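Local atomic coordinates of hydrogenase maturation factor (Thermoanaerobacter tengcongensis, PDB entry 3VTH), a protein that probably uses carbamoyl phosphate and ATP to carbamoylate the C-terminal cysteine of HypE during maturation of [NiFe]-hydrogenases. Residues F558-F569 against P649-E658; F600-V610 against K666-H674. All blocks are in the same frame, centred on the assembly; numbering follows the deposited sequence.

Contact 1 (F558-F569 against P649-E658); sequences FIFDNISFYKNF and PELILRQIYE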
loop_
_atom_site.group_PDB
_atom_site.type_symbol
_atom_site.label_atom_id
_atom_site.label_comp_id
_atom_site.label_asym_id
_atom_site.label_seq_id
_atom_site.Cartn_x
_atom_site.Cartn_y
_atom_site.Cartn_z
ATOM N N PHE A 558 31.215 -4.148 9.208
ATOM C CA PHE A 558 31.549 -2.786 8.753
ATOM C C PHE A 558 32.903 -2.305 9.289
ATOM O O PHE A 558 33.569 -1.474 8.647
ATOM C CB PHE A 558 30.436 -1.785 9.118
ATOM C CG PHE A 558 29.345 -1.675 8.075
ATOM C CD1 PHE A 558 29.101 -0.466 7.427
ATOM C CD2 PHE A 558 28.600 -2.792 7.700
ATOM C CE1 PHE A 558 28.092 -0.356 6.440
ATOM C CE2 PHE A 558 27.598 -2.694 6.727
ATOM C CZ PHE A 558 27.354 -1.465 6.088
ATOM N N ILE A 559 33.306 -2.837 10.449
ATOM C CA ILE A 559 34.555 -2.407 11.097
ATOM C C ILE A 559 35.670 -3.453 11.054
ATOM O O ILE A 559 36.695 -3.277 11.714
ATOM C CB ILE A 559 34.321 -1.965 12.573
ATOM C CG1 ILE A 559 33.897 -3.152 13.462
ATOM C CG2 ILE A 559 33.330 -0.805 12.611
ATOM C CD1 ILE A 559 33.932 -2.871 14.993
ATOM N N PHE A 560 35.481 -4.523 10.269
ATOM C CA PHE A 560 36.359 -5.712 10.313
ATOM C C PHE A 560 37.862 -5.423 10.216
ATOM O O PHE A 560 38.677 -6.083 10.876
ATOM C CB PHE A 560 35.945 -6.745 9.252
ATOM C CG PHE A 560 36.499 -6.471 7.869
ATOM C CD1 PHE A 560 37.540 -7.251 7.359
ATOM C CD2 PHE A 560 35.994 -5.428 7.088
ATOM C CE1 PHE A 560 38.062 -7.003 6.079
ATOM C CE2 PHE A 560 36.511 -5.173 5.797
ATOM C CZ PHE A 560 37.535 -5.960 5.297
ATOM N N ASP A 561 38.234 -4.446 9.396
ATOM C CA ASP A 561 39.662 -4.181 9.158
ATOM C C ASP A 561 40.213 -3.049 10.023
ATOM O O ASP A 561 41.300 -2.543 9.762
ATOM C CB ASP A 561 39.909 -3.874 7.674
ATOM C CG ASP A 561 39.052 -2.729 7.165
ATOM O OD1 ASP A 561 38.295 -2.139 7.965
ATOM O OD2 ASP A 561 39.124 -2.422 5.962
ATOM N N ASN A 562 39.449 -2.640 11.035
ATOM C CA ASN A 562 39.891 -1.580 11.945
ATOM C C ASN A 562 39.341 -1.831 13.351
ATOM O O ASN A 562 38.960 -0.909 14.067
ATOM C CB ASN A 562 39.477 -0.205 11.385
ATOM C CG ASN A 562 40.080 0.965 12.163
ATOM O OD1 ASN A 562 39.466 2.031 12.272
ATOM N ND2 ASN A 562 41.273 0.766 12.709
ATOM N N ILE A 563 39.328 -3.107 13.726
ATOM C CA ILE A 563 38.765 -3.604 14.988
ATOM C C ILE A 563 39.259 -2.898 16.268
ATOM O O ILE A 563 38.449 -2.518 17.123
ATOM C CB ILE A 563 38.988 -5.156 15.094
ATOM C CG1 ILE A 563 37.989 -5.909 14.198
ATOM C CG2 ILE A 563 38.991 -5.658 16.561
ATOM C CD1 ILE A 563 36.518 -5.851 14.629
ATOM N N SER A 564 40.574 -2.726 16.397
ATOM C CA SER A 564 41.156 -2.149 17.610
ATOM C C SER A 564 40.647 -0.736 17.916
ATOM O O SER A 564 40.712 -0.280 19.061
ATOM C CB SER A 564 42.693 -2.180 17.556
ATOM O OG SER A 564 43.189 -1.435 16.456
ATOM N N PHE A 565 40.129 -0.056 16.895
ATOM C CA PHE A 565 39.605 1.301 17.043
ATOM C C PHE A 565 38.314 1.339 17.876
ATOM O O PHE A 565 38.030 2.335 18.542
ATOM C CB PHE A 565 39.340 1.911 15.654
ATOM C CG PHE A 565 39.038 3.386 15.686
ATOM C CD1 PHE A 565 40.050 4.315 15.451
ATOM C CD2 PHE A 565 37.742 3.845 15.951
ATOM C CE1 PHE A 565 39.781 5.688 15.485
ATOM C CE2 PHE A 565 37.458 5.212 15.994
ATOM C CZ PHE A 565 38.481 6.136 15.758
ATOM N N TYR A 566 37.533 0.259 17.824
ATOM C CA TYR A 566 36.201 0.225 18.435
ATOM C C TYR A 566 36.171 -0.643 19.706
ATOM O O TYR A 566 35.263 -1.455 19.907
ATOM C CB TYR A 566 35.174 -0.273 17.402
ATOM C CG TYR A 566 35.133 0.548 16.115
ATOM C CD1 TYR A 566 34.215 1.599 15.965
ATOM C CD2 TYR A 566 36.000 0.273 15.055
ATOM C CE1 TYR A 566 34.170 2.356 14.802
ATOM C CE2 TYR A 566 35.967 1.025 13.883
ATOM C CZ TYR A 566 35.045 2.058 13.763
ATOM O OH TYR A 566 34.996 2.808 12.618
ATOM N N LYS A 567 37.171 -0.451 20.563
ATOM C CA LYS A 567 37.386 -1.294 21.746
ATOM C C LYS A 567 36.141 -1.560 22.597
ATOM O O LYS A 567 35.817 -2.717 22.855
ATOM C CB LYS A 567 38.517 -0.714 22.609
ATOM C CG LYS A 567 38.738 -1.400 23.963
ATOM C CD LYS A 567 39.891 -0.718 24.733
ATOM C CE LYS A 567 40.162 -1.359 26.096
ATOM N NZ LYS A 567 39.166 -0.960 27.135
ATOM N N ASN A 568 35.467 -0.492 23.033
ATOM C CA ASN A 568 34.318 -0.589 23.943
ATOM C C ASN A 568 33.179 -1.417 23.342
ATOM O O ASN A 568 32.573 -2.241 24.037
ATOM C CB ASN A 568 33.795 0.811 24.304
ATOM C CG ASN A 568 32.872 0.803 25.514
ATOM O OD1 ASN A 568 33.311 0.572 26.640
ATOM N ND2 ASN A 568 31.595 1.081 25.293
ATOM N N PHE A 569 32.884 -1.179 22.061
ATOM C CA PHE A 569 31.916 -1.985 21.337
ATOM C C PHE A 569 32.340 -3.458 21.222
ATOM O O PHE A 569 31.561 -4.351 21.560
ATOM C CB PHE A 569 31.628 -1.408 19.937
ATOM C CG PHE A 569 30.777 -2.306 19.091
ATOM C CD1 PHE A 569 29.400 -2.381 19.304
ATOM C CD2 PHE A 569 31.352 -3.096 18.097
ATOM C CE1 PHE A 569 28.599 -3.228 18.543
ATOM C CE2 PHE A 569 30.559 -3.941 17.310
ATOM C CZ PHE A 569 29.177 -4.014 17.541
ATOM N N PRO A 649 31.894 3.733 4.231
ATOM C CA PRO A 649 31.107 3.965 5.433
ATOM C C PRO A 649 31.888 3.813 6.736
ATOM O O PRO A 649 31.514 4.435 7.723
ATOM C CB PRO A 649 29.999 2.912 5.335
ATOM C CG PRO A 649 30.531 1.877 4.471
ATOM C CD PRO A 649 31.375 2.587 3.463
ATOM N N GLU A 650 32.963 3.020 6.743
ATOM C CA GLU A 650 33.727 2.834 7.981
ATOM C C GLU A 650 34.393 4.129 8.480
ATOM O O GLU A 650 34.527 4.323 9.680
ATOM C CB GLU A 650 34.750 1.699 7.863
ATOM C CG GLU A 650 35.400 1.299 9.208
ATOM C CD GLU A 650 36.639 2.143 9.589
ATOM O OE1 GLU A 650 37.384 2.572 8.678
ATOM O OE2 GLU A 650 36.872 2.367 10.806
ATOM N N LEU A 651 34.816 4.996 7.555
ATOM C CA LEU A 651 35.415 6.294 7.919
ATOM C C LEU A 651 34.437 7.214 8.665
ATOM O O LEU A 651 34.834 8.008 9.535
ATOM C CB LEU A 651 35.954 6.989 6.663
ATOM C CG LEU A 651 37.059 6.221 5.919
ATOM C CD1 LEU A 651 37.498 6.957 4.655
ATOM C CD2 LEU A 651 38.251 5.978 6.859
ATOM N N ILE A 652 33.165 7.096 8.310
ATOM C CA ILE A 652 32.082 7.802 8.968
ATOM C C ILE A 652 31.797 7.137 10.320
ATOM O O ILE A 652 31.610 7.830 11.325
ATOM C CB ILE A 652 30.812 7.812 8.065
ATOM C CG1 ILE A 652 31.072 8.672 6.826
ATOM C CG2 ILE A 652 29.569 8.326 8.824
ATOM C CD1 ILE A 652 30.143 8.402 5.689
ATOM N N LEU A 653 31.802 5.797 10.344
ATOM C CA LEU A 653 31.617 5.058 11.603
ATOM C C LEU A 653 32.692 5.414 12.640
ATOM O O LEU A 653 32.401 5.451 13.830
ATOM C CB LEU A 653 31.559 3.536 11.383
ATOM C CG LEU A 653 30.370 2.954 10.607
ATOM C CD1 LEU A 653 30.541 1.441 10.447
ATOM C CD2 LEU A 653 29.040 3.269 11.294
ATOM N N ARG A 654 33.917 5.686 12.192
ATOM C CA ARG A 654 34.984 6.153 13.110
ATOM C C ARG A 654 34.608 7.405 13.876
ATOM O O ARG A 654 34.833 7.474 15.079
ATOM C CB ARG A 654 36.267 6.460 12.358
ATOM C CG ARG A 654 37.059 5.247 12.060
ATOM C CD ARG A 654 38.433 5.580 11.537
ATOM N NE ARG A 654 38.831 4.543 10.593
ATOM C CZ ARG A 654 39.955 4.552 9.890
ATOM N NH1 ARG A 654 40.814 5.548 10.027
ATOM N NH2 ARG A 654 40.213 3.556 9.053
ATOM N N GLN A 655 34.055 8.394 13.172
ATOM C CA GLN A 655 33.651 9.669 13.787
ATOM C C GLN A 655 32.427 9.488 14.699
ATOM O O GLN A 655 32.330 10.118 15.747
ATOM C CB GLN A 655 33.363 10.722 12.709
ATOM C CG GLN A 655 34.579 11.109 11.821
ATOM C CD GLN A 655 34.139 11.693 10.496
ATOM O OE1 GLN A 655 34.137 11.004 9.463
ATOM N NE2 GLN A 655 33.688 12.932 10.525
ATOM N N ILE A 656 31.495 8.636 14.280
ATOM C CA ILE A 656 30.320 8.302 15.089
ATOM C C ILE A 656 30.713 7.677 16.425
ATOM O O ILE A 656 30.213 8.098 17.479
ATOM C CB ILE A 656 29.373 7.357 14.334
ATOM C CG1 ILE A 656 28.611 8.140 13.265
ATOM C CG2 ILE A 656 28.388 6.681 15.303
ATOM C CD1 ILE A 656 27.894 7.263 12.241
ATOM N N TYR A 657 31.596 6.679 16.376
ATOM C CA TYR A 657 32.111 6.036 17.587
ATOM C C TYR A 657 32.906 7.010 18.464
ATOM O O TYR A 657 32.845 6.937 19.696
ATOM C CB TYR A 657 32.939 4.789 17.237
ATOM C CG TYR A 657 33.595 4.100 18.421
ATOM C CD1 TYR A 657 32.900 3.167 19.202
ATOM C CD2 TYR A 657 34.913 4.373 18.752
ATOM C CE1 TYR A 657 33.525 2.519 20.296
ATOM C CE2 TYR A 657 35.543 3.748 19.829
ATOM C CZ TYR A 657 34.846 2.824 20.603
ATOM O OH TYR A 657 35.514 2.241 21.681
ATOM N N GLU A 658 33.650 7.915 17.831
ATOM C CA GLU A 658 34.365 8.950 18.568
ATOM C C GLU A 658 33.395 9.844 19.333
ATOM O O GLU A 658 33.626 10.162 20.504
ATOM C CB GLU A 658 35.219 9.809 17.637
ATOM C CG GLU A 658 36.533 9.185 17.221
ATOM C CD GLU A 658 37.449 10.207 16.575
ATOM O OE1 GLU A 658 37.093 10.736 15.495
ATOM O OE2 GLU A 658 38.513 10.496 17.163
#
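Y566 lays its ring edge against the face of Y657, a T-shaped pair with centroids 5.1 Å apart, joining the connection between helices 551-559 and 567-572, with its 3-10 turn, to helix 649-662 in the second Kae1-like subdomain. The phenol ends suit their places, each reaching a polar partner while its ring stays in apolar packing. Y566 OH donates to E650 OE2 (2.6 Å), meeting the oxygen on its anti side, 29° out of the carboxylate plane. That leaves the syn side to R654, one helical turn on, whose NE lies 2.9 Å from E650 OE2 while NH2 bonds E650 OE1. This side-on salt bridge fixes the rotation of the carboxylate and presents it to the tyrosine. The aliphatic part of R654 works as well: CG sits over the face of F565, 4.1 Å from its ring centroid. One turn along from P649, L653 CD1 packs on F558 CB at 3.5 Å, and P649 adds its ring to the same apolar patch. Y657, with CG anti to the backbone N (chi1 176°), brings its ring face to Y566 CA. Y566 occupies the N-cap position of helix 567-572, and within its first turn N568 N donates to Y657 OH at 3.0 Å.

Contact 2 (F600-V610 against K666-H674); sequences FFDAVAALIGV and KSYISAKFH. With AP2 (phosphomethylphosphonic acid adenosyl ester), chain H.
The F601 ring is covered on both faces: C2 of the AP2 adenine lies over one, offset toward the rim, and F673 CE2 over the centre of the other, while H674 NE2 meets its edge, 3.5 Å from F601 CE1. F673 in turn points a second edge atom, CE1, at the middle of the F600 face, so one phenylalanine makes two T-shaped contacts with neighbouring rings of helix 597-607. Its own face takes the methyl CG2 of V604, 3.7 Å from the ring centroid and nearly along the ring normal. With CG anti to the backbone N (chi1 167°), F673 bridges the nearly antiparallel helical segments 600-607 and 666-674, whose axes approach to 11.4 Å. H674 turns its face to the F601 edge, planes 88° apart, and is steadied by ND1 donating to S670 O (2.8 Å); its NE2 bonds N706, which also binds AP2. Replacing F601 by an alanine would probably open a gap between adenine and F673 and take away the ring edge that H674 packs against. Beyond the rings, I608 CD1 meets I669 CG2 at 4.0 Å. Helix 597-607 ends in a Schellman motif with G609, at positive phi, as its C-prime residue; there K666 reaches I608 O through a weak bond from NZ (3.3 Å), and a water that donates to G609 O is also held, weakly, by K666 NZ. F601 thus forms part of the wall of the AP2 pocket, backed by the aromatic cluster, in a Kae1-like domain of the actin-like ATPase clan.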
loop_
_atom_site.group_PDB
_atom_site.type_symbol
_atom_site.label_atom_id
_atom_site.label_comp_id
_atom_site.label_asym_id
_atom_site.label_seq_id
_atom_site.Cartn_x
_atom_site.Cartn_y
_atom_site.Cartn_z
ATOM N N PHE A 600 24.120 -0.052 6.693
ATOM C CA PHE A 600 24.809 1.137 7.243
ATOM C C PHE A 600 24.050 1.638 8.482
ATOM O O PHE A 600 24.648 1.821 9.565
ATOM C CB PHE A 600 24.945 2.236 6.167
ATOM C CG PHE A 600 25.992 3.303 6.454
ATOM C CD1 PHE A 600 26.773 3.296 7.613
ATOM C CD2 PHE A 600 26.151 4.366 5.552
ATOM C CE1 PHE A 600 27.731 4.308 7.856
ATOM C CE2 PHE A 600 27.098 5.384 5.793
ATOM C CZ PHE A 600 27.888 5.353 6.954
ATOM N N PHE A 601 22.737 1.827 8.340
ATOM C CA PHE A 601 21.893 2.194 9.483
ATOM C C PHE A 601 22.011 1.195 10.635
ATOM O O PHE A 601 22.168 1.607 11.785
ATOM C CB PHE A 601 20.418 2.352 9.072
ATOM C CG PHE A 601 20.051 3.763 8.697
ATOM C CD1 PHE A 601 19.198 4.510 9.515
ATOM C CD2 PHE A 601 20.554 4.345 7.530
ATOM C CE1 PHE A 601 18.845 5.830 9.168
ATOM C CE2 PHE A 601 20.205 5.662 7.174
ATOM C CZ PHE A 601 19.359 6.407 8.005
ATOM N N ASP A 602 21.965 -0.106 10.328
ATOM C CA ASP A 602 22.075 -1.130 11.393
ATOM C C ASP A 602 23.428 -1.067 12.111
ATOM O O ASP A 602 23.495 -1.220 13.334
ATOM C CB ASP A 602 21.849 -2.542 10.849
ATOM C CG ASP A 602 20.382 -2.820 10.512
ATOM O OD1 ASP A 602 19.500 -2.012 10.888
ATOM O OD2 ASP A 602 20.128 -3.849 9.850
ATOM N N ALA A 603 24.500 -0.842 11.346
ATOM C CA ALA A 603 25.847 -0.695 11.927
ATOM C C ALA A 603 25.924 0.477 12.924
ATOM O O ALA A 603 26.498 0.357 14.023
ATOM C CB ALA A 603 26.901 -0.535 10.813
ATOM N N VAL A 604 25.370 1.622 12.532
ATOM C CA VAL A 604 25.298 2.792 13.423
ATOM C C VAL A 604 24.491 2.490 14.678
ATOM O O VAL A 604 24.938 2.789 15.794
ATOM C CB VAL A 604 24.686 4.031 12.711
ATOM C CG1 VAL A 604 24.488 5.198 13.705
ATOM C CG2 VAL A 604 25.567 4.447 11.529
ATOM N N ALA A 605 23.310 1.895 14.510
ATOM C CA ALA A 605 22.435 1.623 15.666
ATOM C C ALA A 605 23.130 0.715 16.702
ATOM O O ALA A 605 23.050 0.967 17.915
ATOM C CB ALA A 605 21.109 1.023 15.222
ATOM N N ALA A 606 23.829 -0.307 16.209
ATOM C CA ALA A 606 24.571 -1.244 17.062
ATOM C C ALA A 606 25.751 -0.566 17.767
ATOM O O ALA A 606 25.980 -0.772 18.956
ATOM C CB ALA A 606 25.066 -2.444 16.234
ATOM N N LEU A 607 26.477 0.257 17.015
ATOM C CA LEU A 607 27.678 0.910 17.511
ATOM C C LEU A 607 27.372 1.904 18.602
ATOM O O LEU A 607 28.150 2.036 19.545
ATOM C CB LEU A 607 28.442 1.602 16.378
ATOM C CG LEU A 607 29.343 0.662 15.569
ATOM C CD1 LEU A 607 29.831 1.346 14.291
ATOM C CD2 LEU A 607 30.535 0.188 16.423
ATOM N N ILE A 608 26.260 2.625 18.479
ATOM C CA ILE A 608 25.909 3.580 19.536
ATOM C C ILE A 608 24.931 3.000 20.561
ATOM O O ILE A 608 24.354 3.728 21.371
ATOM C CB ILE A 608 25.485 4.961 18.985
ATOM C CG1 ILE A 608 24.127 4.892 18.268
ATOM C CG2 ILE A 608 26.583 5.495 18.031
ATOM C CD1 ILE A 608 23.579 6.264 17.886
ATOM N N GLY A 609 24.770 1.682 20.531
ATOM C CA GLY A 609 24.006 0.984 21.557
ATOM C C GLY A 609 22.507 1.222 21.545
ATOM O O GLY A 609 21.863 1.128 22.595
ATOM N N VAL A 610 21.940 1.491 20.386
ATOM C CA VAL A 610 20.503 1.577 20.243
ATOM C C VAL A 610 19.876 0.216 20.461
ATOM O O VAL A 610 18.965 0.077 21.192
ATOM C CB VAL A 610 20.115 2.145 18.887
ATOM C CG1 VAL A 610 18.645 2.027 18.613
ATOM C CG2 VAL A 610 20.520 3.543 18.789
ATOM N N LYS A 666 22.789 10.102 21.881
ATOM C CA LYS A 666 22.407 9.288 20.727
ATOM C C LYS A 666 21.578 10.063 19.698
ATOM O O LYS A 666 21.742 9.876 18.494
ATOM C CB LYS A 666 21.626 8.051 21.183
ATOM C CG LYS A 666 22.483 6.961 21.844
ATOM C CD LYS A 666 21.782 5.597 21.742
ATOM C CE LYS A 666 21.289 5.106 23.085
ATOM N NZ LYS A 666 22.432 4.585 23.896
ATOM N N SER A 667 20.695 10.928 20.197
ATOM C CA SER A 667 19.841 11.788 19.375
ATOM C C SER A 667 20.656 12.698 18.461
ATOM O O SER A 667 20.339 12.852 17.283
ATOM C CB SER A 667 18.920 12.645 20.264
ATOM O OG SER A 667 19.696 13.511 21.087
ATOM N N TYR A 668 21.700 13.293 19.025
ATOM C CA TYR A 668 22.607 14.175 18.303
ATOM C C TYR A 668 23.451 13.417 17.282
ATOM O O TYR A 668 23.599 13.858 16.152
ATOM C CB TYR A 668 23.490 14.916 19.318
ATOM C CG TYR A 668 24.474 15.896 18.728
ATOM C CD1 TYR A 668 24.040 17.090 18.150
ATOM C CD2 TYR A 668 25.839 15.642 18.775
ATOM C CE1 TYR A 668 24.942 18.005 17.628
ATOM C CE2 TYR A 668 26.751 16.553 18.263
ATOM C CZ TYR A 668 26.298 17.735 17.689
ATOM O OH TYR A 668 27.210 18.642 17.172
ATOM N N ILE A 669 23.986 12.266 17.671
ATOM C CA ILE A 669 24.754 11.419 16.752
ATOM C C ILE A 669 23.891 10.954 15.569
ATOM O O ILE A 669 24.328 10.931 14.421
ATOM C CB ILE A 669 25.338 10.203 17.496
ATOM C CG1 ILE A 669 26.394 10.664 18.514
ATOM C CG2 ILE A 669 25.928 9.196 16.510
ATOM C CD1 ILE A 669 26.883 9.564 19.432
ATOM N N SER A 670 22.655 10.585 15.856
ATOM C CA SER A 670 21.752 10.135 14.798
ATOM C C SER A 670 21.496 11.260 13.801
ATOM O O SER A 670 21.531 11.043 12.587
ATOM C CB SER A 670 20.428 9.661 15.397
ATOM O OG SER A 670 19.573 9.211 14.355
ATOM N N ALA A 671 21.230 12.461 14.319
ATOM C CA ALA A 671 20.999 13.617 13.462
ATOM C C ALA A 671 22.212 13.868 12.554
ATOM O O ALA A 671 22.060 14.066 11.352
ATOM C CB ALA A 671 20.658 14.857 14.301
ATOM N N LYS A 672 23.408 13.837 13.140
ATOM C CA LYS A 672 24.656 14.038 12.387
ATOM C C LYS A 672 24.837 12.965 11.310
ATOM O O LYS A 672 25.303 13.246 10.192
ATOM C CB LYS A 672 25.854 14.017 13.340
ATOM C CG LYS A 672 26.012 15.263 14.242
ATOM C CD LYS A 672 27.277 15.163 15.120
ATOM C CE LYS A 672 28.555 15.474 14.344
ATOM N NZ LYS A 672 29.738 15.478 15.252
ATOM N N PHE A 673 24.507 11.729 11.654
ATOM C CA PHE A 673 24.573 10.638 10.685
ATOM C C PHE A 673 23.579 10.829 9.529
ATOM O O PHE A 673 23.961 10.672 8.360
ATOM C CB PHE A 673 24.394 9.271 11.374
ATOM C CG PHE A 673 24.143 8.142 10.423
ATOM C CD1 PHE A 673 25.123 7.744 9.512
ATOM C CD2 PHE A 673 22.918 7.477 10.429
ATOM C CE1 PHE A 673 24.877 6.700 8.598
ATOM C CE2 PHE A 673 22.663 6.429 9.531
ATOM C CZ PHE A 673 23.642 6.040 8.614
ATOM N N HIS A 674 22.318 11.158 9.842
ATOM C CA HIS A 674 21.296 11.385 8.795
ATOM C C HIS A 674 21.764 12.508 7.853
ATOM O O HIS A 674 21.690 12.383 6.629
ATOM C CB HIS A 674 19.940 11.752 9.402
ATOM C CG HIS A 674 19.141 10.584 9.903
ATOM N ND1 HIS A 674 19.396 9.967 11.109
ATOM C CD2 HIS A 674 18.070 9.943 9.370
ATOM C CE1 HIS A 674 18.519 8.992 11.295
ATOM N NE2 HIS A 674 17.699 8.959 10.256
HETATM P PB AP2 H . 15.157 -4.826 0.370
HETATM O O1B AP2 H . 16.100 -4.139 1.326
HETATM O O2B AP2 H . 15.177 -4.347 -1.049
HETATM O O3B AP2 H . 15.180 -6.325 0.535
HETATM C C3A AP2 H . 13.533 -4.349 1.019
HETATM P PA AP2 H . 13.128 -2.585 0.866
HETATM O O1A AP2 H . 11.657 -2.597 1.257
HETATM O O2A AP2 H . 13.551 -1.912 -0.417
HETATM O "O5'" AP2 H . 14.001 -1.866 2.024
HETATM C "C5'" AP2 H . 13.637 -2.117 3.376
HETATM C "C4'" AP2 H . 14.812 -1.646 4.202
HETATM O "O4'" AP2 H . 14.841 -0.218 4.222
HETATM C "C3'" AP2 H . 14.708 -2.060 5.656
HETATM O "O3'" AP2 H . 15.101 -3.426 5.826
HETATM C "C2'" AP2 H . 15.655 -1.060 6.286
HETATM O "O2'" AP2 H . 16.979 -1.577 6.112
HETATM C "C1'" AP2 H . 15.442 0.211 5.451
HETATM N N9 AP2 H . 14.556 1.112 6.243
HETATM C C8 AP2 H . 13.269 0.898 6.612
HETATM N N7 AP2 H . 12.789 1.914 7.378
HETATM C C5 AP2 H . 13.783 2.814 7.511
HETATM C C6 AP2 H . 13.959 4.120 8.196
HETATM N N6 AP2 H . 12.948 4.689 8.900
HETATM N N1 AP2 H . 15.176 4.721 8.093
HETATM C C2 AP2 H . 16.194 4.189 7.382
HETATM N N3 AP2 H . 16.103 2.999 6.748
HETATM C C4 AP2 H . 14.945 2.282 6.777
HETATM O O HOH W 1 22.953 1.524 25.272
#

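Both contacts lie in the second Kae1-like subdomain, their centres 12 Å apart, and their segments alternate along the chain: 558-569, 600-610, 649-658, 666-674. Helices 649-662 and 666-692 are consecutive, yet each belongs to a different contact. Helix 597-607 of contact 2 also packs against contact 1: F569 and L653 touch L607, I656 CG2 of contact 1 packs on I608 CG2 of contact 2 at 3.5 Å, and P649 CB on F600 CZ at 3.6 Å. Contact 2 borders the nucleotide AP2, whereas contact 1 forms the next layer outward, with F558 still about 10 Å from AP2, side chain to ligand. Together they make a continuous, largely helical packing layer behind one wall of the nucleotide pocket.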